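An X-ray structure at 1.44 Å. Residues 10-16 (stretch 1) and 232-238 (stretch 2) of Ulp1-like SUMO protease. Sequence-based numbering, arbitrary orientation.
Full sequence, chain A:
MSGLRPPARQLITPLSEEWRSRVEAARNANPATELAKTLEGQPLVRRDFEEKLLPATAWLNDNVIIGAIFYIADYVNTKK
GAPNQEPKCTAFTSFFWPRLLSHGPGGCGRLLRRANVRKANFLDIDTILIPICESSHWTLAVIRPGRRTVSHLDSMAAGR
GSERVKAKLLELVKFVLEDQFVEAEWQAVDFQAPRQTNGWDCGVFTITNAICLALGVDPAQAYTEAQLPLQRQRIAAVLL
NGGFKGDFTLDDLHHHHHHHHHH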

# COMPACT_ATOMS: atom_id res chain seq x y z
N GLN A 10 -12.05 -4.60 14.91
CA GLN A 10 -12.48 -3.60 13.93
C GLN A 10 -11.28 -2.88 13.33
O GLN A 10 -10.45 -2.31 14.05
N LEU A 11 -11.21 -2.87 12.00
CA LEU A 11 -10.03 -2.34 11.32
C LEU A 11 -9.93 -0.82 11.46
O LEU A 11 -8.85 -0.28 11.71
N ILE A 12 -11.04 -0.12 11.25
CA ILE A 12 -11.06 1.34 11.22
C ILE A 12 -11.89 1.81 12.40
O ILE A 12 -13.12 1.64 12.40
N THR A 13 -11.23 2.38 13.40
CA THR A 13 -11.85 2.75 14.66
C THR A 13 -11.56 4.21 15.00
O THR A 13 -10.55 4.76 14.58
N PRO A 14 -12.43 4.84 15.79
CA PRO A 14 -12.21 6.25 16.13
C PRO A 14 -10.96 6.46 16.98
O PRO A 14 -10.58 5.61 17.79
N LEU A 15 -10.32 7.61 16.78
CA LEU A 15 -9.10 7.94 17.50
C LEU A 15 -9.38 8.49 18.89
O LEU A 15 -10.45 9.07 19.15
N SER A 16 -8.41 8.33 19.78
CA SER A 16 -8.45 8.99 21.07
C SER A 16 -8.46 10.51 20.89
O SER A 16 -8.11 11.05 19.84
N ARG A 232 -8.94 8.39 6.88
CA ARG A 232 -8.02 9.48 6.56
C ARG A 232 -7.37 10.03 7.82
O ARG A 232 -6.17 10.33 7.82
N GLN A 233 -8.15 10.21 8.89
CA GLN A 233 -7.60 10.69 10.14
C GLN A 233 -6.61 9.70 10.72
O GLN A 233 -5.57 10.09 11.28
N ARG A 234 -6.92 8.40 10.63
CA ARG A 234 -6.03 7.38 11.16
C ARG A 234 -4.72 7.33 10.37
O ARG A 234 -3.64 7.20 10.96
N ILE A 235 -4.80 7.44 9.04
CA ILE A 235 -3.59 7.49 8.23
C ILE A 235 -2.75 8.70 8.62
O ILE A 235 -1.52 8.61 8.75
N ALA A 236 -3.40 9.85 8.82
CA ALA A 236 -2.68 11.04 9.24
C ALA A 236 -1.95 10.80 10.56
O ALA A 236 -0.78 11.16 10.72
N ALA A 237 -2.64 10.19 11.53
CA ALA A 237 -2.02 9.90 12.82
C ALA A 237 -0.82 8.97 12.66
O ALA A 237 0.22 9.17 13.30
N VAL A 238 -0.95 7.93 11.83
CA VAL A 238 0.16 7.01 11.60
C VAL A 238 1.36 7.76 11.03
O VAL A 238 2.51 7.55 11.46

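The contact between residues 10-16 and the helix 232-238 is a small, mixed one, in which a single arginine reaches from the helix to the backbone of an irregular segment while a leucine from that segment packs back against the helix. It illustrates a general principle: a chain without regular secondary structure can leave backbone carbonyls without main-chain partners, and a long cationic side chain can satisfy them directly and through water. The two stretches lie more than two hundred residues apart in sequence and together bury 297 Å².

Arg234 carries most of the helix's share. Its CA-to-CB bond points toward the segment, and the side chain leaves the helix with chi1 m and chi2 t, then turns at chi3, which is p. Along the way the aliphatic part is put to use, with CD of Arg234 lying 3.9 Å from CG2 of Ile12, whose side chain is m at chi1 and t at chi2. The guanidinium then donates from NH1 of Arg234 to the carbonyl O of Thr13 at 2.9 Å, the one direct hydrogen bond between the stretches; its N-H...O angle of 134° makes it bent rather than linear. Thr13, with chi1 p, places its hydroxyl over one face of the guanidinium. Although OG1 of Thr13 is 3.4 Å from NH1 of Arg234, the angle is poor and the pair is a packing contact, not a second bond.

The carbonyl of Leu11 is too far for a direct bond, its O lying 4.3 Å from NE of Arg234, and water fills the gap. Water 1 donates to O of Leu11 at 3.0 Å and accepts from NE of Arg234 at 2.9 Å. Water 2 makes a looser bridge, donating to O of Leu11 and accepting from NH2 of Arg234, both weak bonds at 3.4 Å.

Leu15 supplies the apolar half. Its CA-to-CB bond runs sideways, but the m, t rotamer brings the end of the side chain nearer the helix. CD1 of Leu15 rests 3.7 Å from the backbone O of Gln233 and 3.9 Å from CB of the same residue, while CD2 of Leu15 lies 3.7 Å from NH1 of Arg234 and 4.3 Å from CB of Ala237. Gln233 and Ala237 both point toward the segment and sit one helical turn apart, linked by the bond from N of Ala237 to O of Gln233 at 2.9 Å. That carbonyl is thus already engaged within the helix where the leucine methyl packs against it.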

# COMPACT_ATOMS: atom_id res chain seq x y z
CB GLN A 10 -13.39 -2.59 14.63
CG GLN A 10 -14.08 -1.62 13.69
CD GLN A 10 -15.28 -2.22 13.03
OE1 GLN A 10 -16.15 -2.78 13.70
NE2 GLN A 10 -15.34 -2.14 11.70
CB LEU A 11 -10.03 -2.73 9.85
CG LEU A 11 -8.85 -2.22 9.02
CD1 LEU A 11 -7.54 -2.83 9.49
CD2 LEU A 11 -9.06 -2.48 7.54
CB ILE A 12 -11.62 1.89 9.90
CG1 ILE A 12 -10.84 1.31 8.72
CG2 ILE A 12 -11.57 3.40 9.90
CD1 ILE A 12 -11.41 1.68 7.37
CB THR A 13 -11.31 1.87 15.79
OG1 THR A 13 -9.88 1.85 15.73
CG2 THR A 13 -11.81 0.44 15.68
CB PRO A 14 -13.48 6.63 16.90
CG PRO A 14 -14.04 5.31 17.37
CD PRO A 14 -13.69 4.32 16.32
CB LEU A 15 -8.30 8.99 16.73
CG LEU A 15 -7.68 8.55 15.40
CD1 LEU A 15 -7.26 9.77 14.61
CD2 LEU A 15 -6.50 7.65 15.64
CB SER A 16 -7.20 8.64 21.87
OG SER A 16 -6.07 9.32 21.33
CB ARG A 232 -8.75 10.59 5.81
CG ARG A 232 -9.23 10.19 4.43
CD ARG A 232 -10.29 11.15 3.94
NE ARG A 232 -10.78 10.76 2.62
CZ ARG A 232 -10.25 11.17 1.47
NH1 ARG A 232 -9.21 12.00 1.47
NH2 ARG A 232 -10.75 10.74 0.32
CB GLN A 233 -8.71 10.91 11.17
CG GLN A 233 -9.67 11.99 10.85
CD GLN A 233 -10.60 12.21 12.02
OE1 GLN A 233 -10.61 13.27 12.65
NE2 GLN A 233 -11.38 11.20 12.34
CB ARG A 234 -6.72 6.02 11.13
CG ARG A 234 -7.95 5.95 12.05
CD ARG A 234 -8.52 4.53 12.14
NE ARG A 234 -7.49 3.64 12.66
CZ ARG A 234 -7.12 3.56 13.93
NH1 ARG A 234 -7.71 4.29 14.88
NH2 ARG A 234 -6.13 2.75 14.27
CB ILE A 235 -3.95 7.52 6.73
CG1 ILE A 235 -4.55 6.17 6.30
CG2 ILE A 235 -2.72 7.85 5.87
CD1 ILE A 235 -5.31 6.26 4.99
CB ALA A 236 -3.64 12.22 9.37
CB ALA A 237 -3.05 9.29 13.77
CB VAL A 238 -0.28 5.85 10.69
CG1 VAL A 238 0.93 5.04 10.23
CG2 VAL A 238 -1.26 4.94 11.42
O HOH W 1 -7.06 1.81 10.43
O HOH W 2 -5.52 0.05 12.36